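Local coordinates for zinc-binding protein TroA (Treponema pallidum, PDB 1K0F), which binds zinc with high affinity in the periplasm and delivers it to the membrane permease of an ABC import system, at residues A[108-111]-A[112-116]. Residues are numbered along the deposited sequence; the frame is centred on the assembly and turned at random.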
loop_
_atom_site.group_PDB
_atom_site.type_symbol
_atom_site.label_atom_id
_atom_site.label_comp_id
_atom_site.label_asym_id
_atom_site.label_seq_id
_atom_site.Cartn_x
_atom_site.Cartn_y
_atom_site.Cartn_z
ATOM N N LYS A 108 -4.219 -11.554 -2.439
ATOM C CA LYS A 108 -4.522 -12.435 -3.557
ATOM C C LYS A 108 -4.525 -11.713 -4.903
ATOM O O LYS A 108 -4.197 -12.294 -5.937
ATOM C CB LYS A 108 -5.881 -13.094 -3.321
ATOM C CG LYS A 108 -5.937 -14.573 -3.661
ATOM C CD LYS A 108 -7.099 -14.880 -4.607
ATOM C CE LYS A 108 -8.222 -15.639 -3.905
ATOM N NZ LYS A 108 -9.007 -16.466 -4.865
ATOM N N LEU A 109 -4.911 -10.444 -4.889
ATOM C CA LEU A 109 -4.966 -9.643 -6.107
ATOM C C LEU A 109 -3.650 -8.906 -6.322
ATOM O O LEU A 109 -3.438 -8.266 -7.352
ATOM C CB LEU A 109 -6.114 -8.641 -6.019
ATOM C CG LEU A 109 -6.274 -7.659 -7.179
ATOM C CD1 LEU A 109 -7.171 -8.269 -8.247
ATOM C CD2 LEU A 109 -6.852 -6.350 -6.658
ATOM N N TRP A 110 -2.767 -9.002 -5.338
ATOM C CA TRP A 110 -1.470 -8.361 -5.429
ATOM C C TRP A 110 -0.523 -9.330 -6.111
ATOM O O TRP A 110 0.529 -8.934 -6.604
ATOM C CB TRP A 110 -0.950 -8.027 -4.037
ATOM C CG TRP A 110 0.413 -7.410 -4.032
ATOM C CD1 TRP A 110 1.540 -7.920 -3.459
ATOM C CD2 TRP A 110 0.777 -6.145 -4.597
ATOM N NE1 TRP A 110 2.585 -7.050 -3.632
ATOM C CE2 TRP A 110 2.152 -5.955 -4.327
ATOM C CE3 TRP A 110 0.084 -5.157 -5.305
ATOM C CZ2 TRP A 110 2.843 -4.810 -4.740
ATOM C CZ3 TRP A 110 0.772 -4.017 -5.720
ATOM C CH2 TRP A 110 2.142 -3.854 -5.430
ATOM N N SER A 111 -0.901 -10.606 -6.130
ATOM C CA SER A 111 -0.084 -11.625 -6.776
ATOM C C SER A 111 0.076 -11.220 -8.238
ATOM O O SER A 111 1.045 -11.592 -8.899
ATOM C CB SER A 111 -0.765 -12.991 -6.694
ATOM O OG SER A 111 -1.916 -12.934 -5.882
ATOM N N TYR A 112 -0.898 -10.460 -8.735
ATOM C CA TYR A 112 -0.874 -9.974 -10.111
ATOM C C TYR A 112 0.325 -9.029 -10.238
ATOM O O TYR A 112 1.255 -9.283 -11.004
ATOM C CB TYR A 112 -2.172 -9.204 -10.439
ATOM C CG TYR A 112 -3.375 -10.057 -10.809
ATOM C CD1 TYR A 112 -3.689 -10.319 -12.150
ATOM C CD2 TYR A 112 -4.229 -10.560 -9.822
ATOM C CE1 TYR A 112 -4.824 -11.059 -12.491
ATOM C CE2 TYR A 112 -5.367 -11.302 -10.157
ATOM C CZ TYR A 112 -5.656 -11.547 -11.494
ATOM O OH TYR A 112 -6.777 -12.271 -11.833
ATOM N N SER A 113 0.299 -7.945 -9.470
ATOM C CA SER A 113 1.372 -6.958 -9.497
ATOM C C SER A 113 2.736 -7.571 -9.196
ATOM O O SER A 113 3.755 -7.117 -9.718
ATOM C CB SER A 113 1.082 -5.839 -8.498
ATOM O OG SER A 113 -0.177 -5.262 -8.757
ATOM N N VAL A 114 2.765 -8.591 -8.346
ATOM C CA VAL A 114 4.026 -9.239 -8.021
ATOM C C VAL A 114 4.418 -10.022 -9.264
ATOM O O VAL A 114 5.595 -10.077 -9.629
ATOM C CB VAL A 114 3.882 -10.198 -6.833
ATOM C CG1 VAL A 114 5.100 -11.105 -6.755
ATOM C CG2 VAL A 114 3.719 -9.412 -5.544
ATOM N N LYS A 115 3.413 -10.609 -9.916
ATOM C CA LYS A 115 3.621 -11.383 -11.143
ATOM C C LYS A 115 4.275 -10.465 -12.166
ATOM O O LYS A 115 5.220 -10.846 -12.858
ATOM C CB LYS A 115 2.282 -11.907 -11.691
ATOM C CG LYS A 115 2.417 -12.995 -12.761
ATOM C CD LYS A 115 1.487 -12.762 -13.946
ATOM C CE LYS A 115 0.823 -14.052 -14.387
ATOM N NZ LYS A 115 -0.662 -13.911 -14.338
ATOM N N ALA A 116 3.750 -9.244 -12.233
ATOM C CA ALA A 116 4.242 -8.208 -13.131
ATOM C C ALA A 116 5.709 -7.915 -12.821
ATOM O O ALA A 116 6.545 -7.856 -13.719
ATOM C CB ALA A 116 3.402 -6.942 -12.965
#
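Trp110 and Ser113, three residues apart on one helix, meet in a CH-pi contact: CB of Ser113 sits over one face of the indole, 3.6 Å from the centroid of the six-membered ring and 24° off its normal. Chi1 of Trp110 (178°) sets CG opposite the backbone N and beside the carbonyl carbon, which swings the ring forward along the helix. There the five-membered part meets Val114, whose CG2 lies 3.4 Å from CD1 of Trp110. The hydroxyl of Ser113 shares a hydrogen bond with that of Ser83.

Contacts between residues three and four apart such as these are characteristic of the alpha-helix, here the early turns of helix 107-124. Two i to i+4 backbone bonds link the turns, from Val114 N to Trp110 O (2.9 Å) and from Lys115 N to Ser111 O (2.8 Å). CB of Lys115 also packs 3.1 Å from Ser111 O. The indole further meets the ring of Tyr260, and Leu143 of helix 129-156; its side chain lies about 8 Å from that of His102, a residue of the zinc site, empty here.

Round the helix, Tyr112 has CG beside its backbone N and opposite the carbonyl carbon (chi1 -82°), which turns the ring back toward Leu109. CD2 of Tyr112 comes within 3.5 Å of Leu109 O, while CE2 touches CD1 of Leu109 at 4.0 Å. Its hydroxyl reaches on to a hydrogen bond with Gln90.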